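PDB 4QRN: 5-Carboxyvanillate Decarboxylase from Novosphingobium aromaticivorans, which probably catalyses the metal-dependent, non-oxidative decarboxylation of 5-carboxyvanillate and belongs to the amidohydrolase superfamily. Local coordinates for residues I49-Y53 with L111-V116; I177-H182 with L207-T213. All blocks are in the same frame, centred on the assembly; numbering follows the deposited sequence. Where two conformers were deposited one is given.

Interaction 1: I49-Y53 with L111-V116; sequences IIDVY and LTSPGV. With 1DF (4-hydroxy-3-methoxy-5-nitrobenzoic acid), chain F.
Ile49 and Leu111 meet tip to tip, with Ile49 CD1 3.7 Å from Leu111 CD2. The same methyl lies 3.9 Å from Val116 CG1, so one isoleucine tip touches both ends of segment 111-116. Ile49 CG1 stands anti to the carbonyl carbon (chi1 -72°), and chi2 is extended at 171°, which carries CD1 out from helix 47-59 to these two residues. Leu128 of helix 122-142 also packs on Ile49.

One helical turn on, Tyr53 faces the loop. Pro114 CD sits 3.7 Å from Tyr53 CZ, obliquely to the ring. Beyond the ring, the phenol donates a hydrogen bond from Tyr53 OH to Gly115 O, at 2.6 Å. The carbonyl oxygen lies at the ring edge, near the ring plane, and the C=O...OH angle is 120°. A water donates to Tyr53 OH and to Thr112 O, each at 2.8 Å. The phenol therefore gives one bond and accepts another. Within the loop, Gly115 N bonds to Thr112 O at 2.9 Å, which closes a type VIa beta turn with the cis-proline Pro114 at its third position. Gly115 has positive phi, a conformation that favours glycine.

Thr112 and Ser113 line the pocket of the bound nitrobenzoate, and Thr112 OG1 is hydrogen-bonded to Tyr339. This is an active-site loop at the C-terminal end of a parallel barrel strand, backed by a helix, as in amidohydrolases.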
ATOM      1  N   ILE A  49      16.263 -26.505  -0.478  1.00  9.39           N
ATOM      2  CA  ILE A  49      15.289 -25.692   0.241  1.00  9.34           C
ATOM      3  C   ILE A  49      13.937 -25.731  -0.480  1.00  9.30           C
ATOM      4  O   ILE A  49      12.910 -25.851   0.166  1.00  9.83           O
ATOM      5  CB  ILE A  49      15.815 -24.265   0.486  1.00  9.43           C
ATOM      6  CG1 ILE A  49      16.920 -24.318   1.557  1.00  9.93           C
ATOM      7  CG2 ILE A  49      14.670 -23.329   0.953  1.00  9.92           C
ATOM      8  CD1 ILE A  49      17.671 -23.027   1.742  1.00 10.38           C
ATOM      9  N   ILE A  50      13.922 -25.650  -1.811  1.00  9.27           N
ATOM     10  CA  ILE A  50      12.653 -25.800  -2.528  0.65  9.95           C
ATOM     11  C   ILE A  50      12.019 -27.167  -2.207  1.00 10.18           C
ATOM     12  O   ILE A  50      10.806 -27.263  -2.040  1.00 10.67           O
ATOM     13  CB  ILE A  50      12.792 -25.577  -4.061  0.65 10.57           C
ATOM     14  CG1 ILE A  50      13.453 -24.217  -4.383  0.65 10.14           C
ATOM     15  CG2 ILE A  50      11.425 -25.678  -4.755  0.65 11.68           C
ATOM     16  CD1 ILE A  50      12.790 -23.011  -3.732  0.65 10.34           C
ATOM     17  N   ASP A  51      12.841 -28.213  -2.102  1.00 10.54           N
ATOM     18  CA  ASP A  51      12.305 -29.525  -1.742  1.00 11.08           C
ATOM     19  C   ASP A  51      11.676 -29.515  -0.345  1.00 10.51           C
ATOM     20  O   ASP A  51      10.684 -30.203  -0.116  1.00 11.26           O
ATOM     21  CB  ASP A  51      13.403 -30.582  -1.796  1.00 12.46           C
ATOM     22  CG  ASP A  51      13.806 -30.944  -3.204  1.00 15.07           C
ATOM     23  OD1 ASP A  51      13.099 -30.571  -4.160  1.00 15.93           O
ATOM     24  OD2 ASP A  51      14.851 -31.610  -3.337  1.00 17.20           O
ATOM     25  N   VAL A  52      12.228 -28.738   0.595  1.00 10.41           N
ATOM     26  CA  VAL A  52      11.576 -28.606   1.902  1.00 10.40           C
ATOM     27  C   VAL A  52      10.219 -27.919   1.752  1.00  9.77           C
ATOM     28  O   VAL A  52       9.239 -28.356   2.381  1.00 10.30           O
ATOM     29  CB  VAL A  52      12.437 -27.831   2.924  1.00 11.91           C
ATOM     30  CG1 VAL A  52      11.641 -27.565   4.208  1.00 12.39           C
ATOM     31  CG2 VAL A  52      13.713 -28.610   3.218  1.00 12.98           C
ATOM     32  N   TYR A  53      10.122 -26.884   0.918  1.00  9.65           N
ATOM     33  CA  TYR A  53       8.815 -26.274   0.714  1.00  9.61           C
ATOM     34  C   TYR A  53       7.819 -27.295   0.188  1.00  9.88           C
ATOM     35  O   TYR A  53       6.670 -27.355   0.633  1.00 10.07           O
ATOM     36  CB  TYR A  53       8.908 -25.129  -0.284  1.00  9.49           C
ATOM     37  CG  TYR A  53       9.821 -23.967   0.090  1.00  8.89           C
ATOM     38  CD1 TYR A  53      10.252 -23.739   1.409  1.00  8.95           C
ATOM     39  CD2 TYR A  53      10.245 -23.100  -0.897  1.00  8.70           C
ATOM     40  CE1 TYR A  53      11.071 -22.663   1.722  1.00  8.35           C
ATOM     41  CE2 TYR A  53      11.053 -22.018  -0.604  1.00  8.46           C
ATOM     42  CZ  TYR A  53      11.461 -21.807   0.690  1.00  7.90           C
ATOM     43  OH  TYR A  53      12.265 -20.717   0.942  1.00  7.77           O
ATOM     44  N   LEU A 111      19.133 -15.389  -1.109  1.00  7.34           N
ATOM     45  CA  LEU A 111      18.267 -16.558  -1.155  1.00  7.20           C
ATOM     46  C   LEU A 111      16.814 -16.105  -1.233  1.00  6.89           C
ATOM     47  O   LEU A 111      16.356 -15.265  -0.457  1.00  7.33           O
ATOM     48  CB  LEU A 111      18.487 -17.420   0.079  1.00  7.75           C
ATOM     49  CG  LEU A 111      17.651 -18.701   0.123  1.00  8.11           C
ATOM     50  CD1 LEU A 111      18.104 -19.683  -0.934  1.00  8.76           C
ATOM     51  CD2 LEU A 111      17.692 -19.325   1.513  1.00  8.90           C
ATOM     52  N   THR A 112      16.068 -16.692  -2.159  1.00  6.61           N
ATOM     53  CA  THR A 112      14.748 -16.203  -2.470  1.00  7.65           C
ATOM     54  C   THR A 112      13.759 -16.425  -1.334  1.00  6.98           C
ATOM     55  O   THR A 112      13.819 -17.405  -0.570  1.00  6.78           O
ATOM     56  CB  THR A 112      14.279 -16.823  -3.795  1.00  7.63           C
ATOM     57  OG1 THR A 112      13.116 -16.148  -4.260  1.00  7.95           O
ATOM     58  CG2 THR A 112      13.963 -18.294  -3.678  1.00  8.03           C
ATOM     59  N   SER A 113      12.822 -15.488  -1.234  1.00  6.98           N
ATOM     60  CA  SER A 113      11.824 -15.514  -0.179  1.00  7.21           C
ATOM     61  C   SER A 113      10.975 -16.782  -0.252  1.00  6.98           C
ATOM     62  O   SER A 113      10.557 -17.184  -1.334  1.00  7.34           O
ATOM     63  CB  SER A 113      10.949 -14.285  -0.343  1.00  7.86           C
ATOM     64  OG  SER A 113       9.940 -14.260   0.637  1.00  7.53           O
ATOM     65  N   PRO A 114      10.649 -17.395   0.902  1.00  7.16           N
ATOM     66  CA  PRO A 114      10.842 -16.917   2.278  1.00  7.64           C
ATOM     67  C   PRO A 114      12.101 -17.447   2.962  1.00  7.42           C
ATOM     68  O   PRO A 114      12.204 -17.391   4.194  1.00  7.77           O
ATOM     69  CB  PRO A 114       9.597 -17.463   2.983  1.00  8.24           C
ATOM     70  CG  PRO A 114       9.415 -18.806   2.332  1.00  8.36           C
ATOM     71  CD  PRO A 114       9.691 -18.522   0.867  1.00  8.14           C
ATOM     72  N   GLY A 115      13.055 -17.965   2.193  1.00  7.23           N
ATOM     73  CA  GLY A 115      14.259 -18.501   2.805  1.00  7.88           C
ATOM     74  C   GLY A 115      13.932 -19.659   3.733  1.00  7.51           C
ATOM     75  O   GLY A 115      13.044 -20.477   3.445  1.00  8.30           O
ATOM     76  N   VAL A 116      14.632 -19.743   4.862  1.00  7.73           N
ATOM     77  CA  VAL A 116      14.349 -20.803   5.836  1.00  8.46           C
ATOM     78  C   VAL A 116      13.441 -20.333   6.959  1.00  8.37           C
ATOM     79  O   VAL A 116      13.191 -21.068   7.916  1.00  8.72           O
ATOM     80  CB  VAL A 116      15.643 -21.403   6.434  1.00  8.64           C
ATOM     81  CG1 VAL A 116      16.532 -21.956   5.331  1.00  9.61           C
ATOM     82  CG2 VAL A 116      16.392 -20.405   7.296  1.00  9.16           C
TER
HETATM   83  C1  1DF F 402       8.168 -12.612  -7.031  0.91  7.13           C
HETATM   84  CO1 1DF F 402       8.603 -11.316  -7.045  0.91  7.49           C
HETATM   85  CO2 1DF F 402       8.749 -13.524  -6.123  0.91  7.25           C
HETATM   86  CM1 1DF F 402       9.710 -11.009  -6.184  0.91  7.35           C
HETATM   87  CM2 1DF F 402       9.898 -13.213  -5.424  0.91  7.21           C
HETATM   88  OM  1DF F 402      10.528 -14.074  -4.571  0.91  7.81           O
HETATM   89  CZ  1DF F 402      10.488 -11.962  -5.534  0.91  6.97           C
HETATM   90  CC  1DF F 402       7.048 -13.074  -7.887  0.91  7.68           C
HETATM   91  CV  1DF F 402       9.826 -15.264  -4.209  0.91  8.43           C
HETATM   92  O1  1DF F 402       6.865 -12.471  -9.025  0.91  8.13           O
HETATM   93  O2  1DF F 402       6.354 -14.020  -7.497  0.91  8.02           O
HETATM   94  O3  1DF F 402      11.655 -11.691  -5.027  0.91  7.96           O
HETATM   95  N   1DF F 402       9.836  -9.550  -5.841  0.91 10.98           N
HETATM   96  O11 1DF F 402      10.624  -9.148  -5.033  0.91 12.10           O
HETATM   97  O22 1DF F 402       8.966  -8.769  -6.317  0.91 12.55           O
HETATM   98  O   HOH W   1      14.570 -20.092  -0.516  1.00  8.49           O

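Interaction 2: I177-H182 with L207-T213. With MN (manganese (II) ion), chain E; 1DF (4-hydroxy-3-methoxy-5-nitrobenzoic acid), chain F.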
ATOM      1  N   ILE A 177      22.552  -8.635   5.096  1.00  8.76           N
ATOM      2  CA  ILE A 177      21.640  -9.770   5.097  1.00  7.99           C
ATOM      3  C   ILE A 177      20.295  -9.314   4.534  1.00  7.25           C
ATOM      4  O   ILE A 177      19.912  -8.140   4.612  1.00  7.55           O
ATOM      5  CB  ILE A 177      21.421 -10.465   6.484  1.00  9.04           C
ATOM      6  CG1 ILE A 177      20.800  -9.483   7.496  1.00 10.50           C
ATOM      7  CG2 ILE A 177      22.736 -11.089   6.978  1.00 10.65           C
ATOM      8  CD1 ILE A 177      20.249 -10.151   8.717  1.00 10.21           C
ATOM      9  N   GLN A 178      19.593 -10.300   3.969  1.00  7.37           N
ATOM     10  CA  GLN A 178      18.201 -10.123   3.575  1.00  6.89           C
ATOM     11  C   GLN A 178      17.327 -10.956   4.489  1.00  7.24           C
ATOM     12  O   GLN A 178      17.563 -12.153   4.653  1.00  8.85           O
ATOM     13  CB  GLN A 178      18.004 -10.572   2.119  1.00  7.82           C
ATOM     14  CG  GLN A 178      16.528 -10.520   1.694  1.00  8.56           C
ATOM     15  CD  GLN A 178      16.361 -10.815   0.228  1.00  8.25           C
ATOM     16  OE1 GLN A 178      16.779 -10.023  -0.620  1.00  8.74           O
ATOM     17  NE2 GLN A 178      15.753 -11.962  -0.088  1.00  8.38           N
ATOM     18  N   ILE A 179      16.310 -10.323   5.083  1.00  6.80           N
ATOM     19  CA  ILE A 179      15.284 -11.037   5.828  1.00  6.89           C
ATOM     20  C   ILE A 179      13.998 -10.887   5.026  1.00  6.40           C
ATOM     21  O   ILE A 179      13.634  -9.784   4.593  1.00  6.91           O
ATOM     22  CB  ILE A 179      15.136 -10.507   7.271  1.00  7.34           C
ATOM     23  CG1 ILE A 179      16.412 -10.836   8.062  1.00  7.69           C
ATOM     24  CG2 ILE A 179      13.877 -11.112   7.949  1.00  8.29           C
ATOM     25  CD1 ILE A 179      16.397 -10.362   9.518  1.00  8.65           C
ATOM     26  N   ASN A 180      13.324 -12.011   4.806  1.00  6.88           N
ATOM     27  CA  ASN A 180      12.130 -12.098   3.975  1.00  7.24           C
ATOM     28  C   ASN A 180      10.909 -11.812   4.814  1.00  7.03           C
ATOM     29  O   ASN A 180      10.058 -12.671   5.056  1.00  7.88           O
ATOM     30  CB  ASN A 180      12.120 -13.474   3.328  1.00  8.15           C
ATOM     31  CG  ASN A 180      13.386 -13.715   2.599  1.00  9.17           C
ATOM     32  OD1 ASN A 180      13.650 -13.021   1.615  1.00  9.75           O
ATOM     33  ND2 ASN A 180      14.221 -14.645   3.098  1.00 10.10           N
ATOM     34  N   SER A 181      10.859 -10.584   5.312  1.00  7.45           N
ATOM     35  CA  SER A 181       9.792 -10.060   6.136  1.00  8.05           C
ATOM     36  C   SER A 181       9.491 -10.994   7.308  1.00  7.33           C
ATOM     37  O   SER A 181      10.430 -11.362   8.011  1.00  7.79           O
ATOM     38  CB  SER A 181       8.587  -9.635   5.290  1.00  8.22           C
ATOM     39  OG  SER A 181       7.860  -8.668   6.001  1.00  8.03           O
ATOM     40  N   HIS A 182       8.219 -11.279   7.612  1.00  7.35           N
ATOM     41  CA  HIS A 182       7.890 -11.960   8.865  1.00  7.90           C
ATOM     42  C   HIS A 182       8.537 -13.348   8.965  1.00  7.08           C
ATOM     43  O   HIS A 182       8.871 -13.993   7.969  1.00  7.89           O
ATOM     44  CB  HIS A 182       6.359 -12.108   9.022  1.00  7.83           C
ATOM     45  CG  HIS A 182       5.757 -13.131   8.120  1.00  7.31           C
ATOM     46  ND1 HIS A 182       5.521 -14.435   8.515  1.00  8.15           N
ATOM     47  CD2 HIS A 182       5.350 -13.032   6.829  1.00  8.22           C
ATOM     48  CE1 HIS A 182       4.998 -15.096   7.491  1.00  8.38           C
ATOM     49  NE2 HIS A 182       4.877 -14.266   6.460  1.00  8.55           N
ATOM     50  N   LEU A 207      20.400  -4.052   6.515  1.00  8.17           N
ATOM     51  CA  LEU A 207      19.383  -5.079   6.447  1.00  8.03           C
ATOM     52  C   LEU A 207      18.487  -4.793   5.263  1.00  7.24           C
ATOM     53  O   LEU A 207      17.912  -3.697   5.195  1.00  8.30           O
ATOM     54  CB  LEU A 207      18.537  -5.022   7.717  1.00  8.41           C
ATOM     55  CG  LEU A 207      17.273  -5.875   7.698  1.00  9.09           C
ATOM     56  CD1 LEU A 207      17.587  -7.381   7.502  1.00  9.72           C
ATOM     57  CD2 LEU A 207      16.481  -5.657   8.970  1.00 10.29           C
ATOM     58  N   TYR A 208      18.324  -5.745   4.347  1.00  6.89           N
ATOM     59  CA  TYR A 208      17.324  -5.626   3.281  1.00  6.64           C
ATOM     60  C   TYR A 208      16.085  -6.407   3.742  1.00  6.44           C
ATOM     61  O   TYR A 208      16.169  -7.625   3.958  1.00  7.16           O
ATOM     62  CB  TYR A 208      17.905  -6.200   1.981  1.00  7.22           C
ATOM     63  CG  TYR A 208      17.237  -5.693   0.706  1.00  7.43           C
ATOM     64  CD1 TYR A 208      15.904  -5.967   0.407  1.00  8.53           C
ATOM     65  CD2 TYR A 208      17.947  -4.922  -0.203  1.00  7.19           C
ATOM     66  CE1 TYR A 208      15.308  -5.490  -0.766  1.00  8.46           C
ATOM     67  CE2 TYR A 208      17.373  -4.470  -1.382  1.00  8.06           C
ATOM     68  CZ  TYR A 208      16.056  -4.761  -1.662  1.00  7.51           C
ATOM     69  OH  TYR A 208      15.504  -4.290  -2.830  1.00  8.06           O
ATOM     70  N   ILE A 209      14.960  -5.714   3.940  1.00  6.14           N
ATOM     71  CA  ILE A 209      13.714  -6.418   4.256  1.00  6.63           C
ATOM     72  C   ILE A 209      13.011  -6.642   2.931  1.00  6.45           C
ATOM     73  O   ILE A 209      12.471  -5.713   2.326  1.00  7.63           O
ATOM     74  CB  ILE A 209      12.820  -5.687   5.252  1.00  7.67           C
ATOM     75  CG1 ILE A 209      13.569  -5.451   6.556  1.00  8.50           C
ATOM     76  CG2 ILE A 209      11.568  -6.552   5.517  1.00  8.74           C
ATOM     77  CD1 ILE A 209      12.769  -4.718   7.626  1.00 10.21           C
ATOM     78  N   HIS A 210      13.093  -7.880   2.455  1.00  6.65           N
ATOM     79  CA  HIS A 210      12.488  -8.297   1.205  1.00  6.83           C
ATOM     80  C   HIS A 210      11.076  -8.817   1.484  1.00  6.18           C
ATOM     81  O   HIS A 210      10.812  -9.328   2.576  1.00  6.87           O
ATOM     82  CB  HIS A 210      13.342  -9.431   0.631  1.00  7.49           C
ATOM     83  CG  HIS A 210      12.925  -9.862  -0.739  1.00  7.53           C
ATOM     84  ND1 HIS A 210      11.896 -10.743  -0.960  1.00  7.68           N
ATOM     85  CD2 HIS A 210      13.391  -9.506  -1.963  1.00  8.21           C
ATOM     86  CE1 HIS A 210      11.737 -10.894  -2.271  1.00  7.86           C
ATOM     87  NE2 HIS A 210      12.649 -10.174  -2.905  1.00  8.26           N
ATOM     88  N   PRO A 211      10.158  -8.755   0.506  1.00  6.78           N
ATOM     89  CA  PRO A 211       8.814  -9.259   0.789  1.00  6.67           C
ATOM     90  C   PRO A 211       8.761 -10.759   1.028  1.00  6.74           C
ATOM     91  O   PRO A 211       9.639 -11.558   0.675  1.00  7.00           O
ATOM     92  CB  PRO A 211       8.034  -8.920  -0.484  1.00  7.78           C
ATOM     93  CG  PRO A 211       8.741  -7.750  -1.087  1.00  8.67           C
ATOM     94  CD  PRO A 211      10.216  -8.013  -0.772  1.00  7.24           C
ATOM     95  N   ALA A 212       7.633 -11.134   1.609  1.00  7.19           N
ATOM     96  CA  ALA A 212       7.152 -12.495   1.689  1.00  7.27           C
ATOM     97  C   ALA A 212       5.650 -12.414   1.566  1.00  6.93           C
ATOM     98  O   ALA A 212       5.037 -11.359   1.741  1.00  7.52           O
ATOM     99  CB  ALA A 212       7.552 -13.157   3.014  1.00  8.66           C
ATOM    100  N   THR A 213       5.036 -13.557   1.303  1.00  7.17           N
ATOM    101  CA  THR A 213       3.610 -13.669   1.495  1.00  7.74           C
ATOM    102  C   THR A 213       3.238 -13.330   2.944  1.00  7.24           C
ATOM    103  O   THR A 213       4.001 -13.592   3.877  1.00  8.14           O
ATOM    104  CB  THR A 213       3.112 -15.092   1.171  1.00  8.60           C
ATOM    105  OG1 THR A 213       3.927 -16.077   1.829  1.00  8.76           O
ATOM    106  CG2 THR A 213       3.148 -15.346  -0.322  1.00  9.28           C
TER
HETATM  107 MN    MN E 401      12.635  -9.816  -5.105  0.73  7.98          MN
HETATM  108  C1  1DF F 402       8.168 -12.612  -7.031  0.91  7.13           C
HETATM  109  CO1 1DF F 402       8.603 -11.316  -7.045  0.91  7.49           C
HETATM  110  CO2 1DF F 402       8.749 -13.524  -6.123  0.91  7.25           C
HETATM  111  CM1 1DF F 402       9.710 -11.009  -6.184  0.91  7.35           C
HETATM  112  CM2 1DF F 402       9.898 -13.213  -5.424  0.91  7.21           C
HETATM  113  OM  1DF F 402      10.528 -14.074  -4.571  0.91  7.81           O
HETATM  114  CZ  1DF F 402      10.488 -11.962  -5.534  0.91  6.97           C
HETATM  115  CC  1DF F 402       7.048 -13.074  -7.887  0.91  7.68           C
HETATM  116  CV  1DF F 402       9.826 -15.264  -4.209  0.91  8.43           C
HETATM  117  O1  1DF F 402       6.865 -12.471  -9.025  0.91  8.13           O
HETATM  118  O2  1DF F 402       6.354 -14.020  -7.497  0.91  8.02           O
HETATM  119  O3  1DF F 402      11.655 -11.691  -5.027  0.91  7.96           O
HETATM  120  N   1DF F 402       9.836  -9.550  -5.841  0.91 10.98           N
HETATM  121  O11 1DF F 402      10.624  -9.148  -5.033  0.91 12.10           O
HETATM  122  O22 1DF F 402       8.966  -8.769  -6.317  0.91 12.55           O
HETATM  123  O   HOH W   2      14.671 -10.602  -5.286  1.00 10.09           O
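Ile179 O is gripped from across the contact and from its own loop. His210 N donates to it at 2.9 Å, and Ile209 CA adds a CA-H...O contact. Ser181 N gives Ile179 O a weak bond at 3.0 Å.

The ring of His210 is held at both nitrogens. Its NE2 binds manganese at 2.2 Å, and its ND1 donates to Pro211 O at 2.9 Å, on a lone pair of that carbonyl. Together with the metal bond, this helps to fix the rotation of the ring. Glu41, Asp336, a water and two oxygens of the nitrobenzoate, O3 and O11, complete the metal shell.

The amide of Gln178 lies across the root of the imidazole, with Gln178 CD 3.3 Å from His210 CB and the two planes only 22° apart. An extended chain, with CG anti to the backbone N (chi1 175°), brings it there. Gln178 NE2 donates to Asn180 OD1 at 2.9 Å. With an alanine here, one side of His210 CB would probably lose its packing, and Asn180 OD1 would lose the donor from NE2.

Behind the histidine, strands 177-179 and 207-209 pair in parallel. Tyr208 N donates to Ile177 O, and Ile179 N to Tyr208 O. Leu207 CD1 packs against Ile179 CG1 at 3.7 Å on the face toward helix 194-203, the helix of this beta-alpha-beta unit. Further on, His182 NE2 donates to Thr213 O at 2.8 Å, in the ring plane.

The ND1 bond leaves NE2 to the metal, and the carbonyl would probably strengthen the imidazole as a ligand.

How the interactions relate
Both interactions are buried and both reach the bound nitrobenzoate, but only interaction 2 supplies a metal ligand. Interaction 2 lies nearer the centre of the chain, among the parallel strands of the barrel, and rests largely on backbone pairing. Interaction 1 lies further out. It sets a helix against the loop after strand 106-111, through apolar tips, one phenol and a water. The two share no helix or strand, yet their loops touch. Ser113 OG is hydrogen-bonded to Pro211 O, the same carbonyl that His210 ND1 uses. Leu111 O and Pro114 also pack near Gln178 and Asn180. The loop of interaction 1 thus probably helps to position Pro211 O, which holds the metal ligand His210.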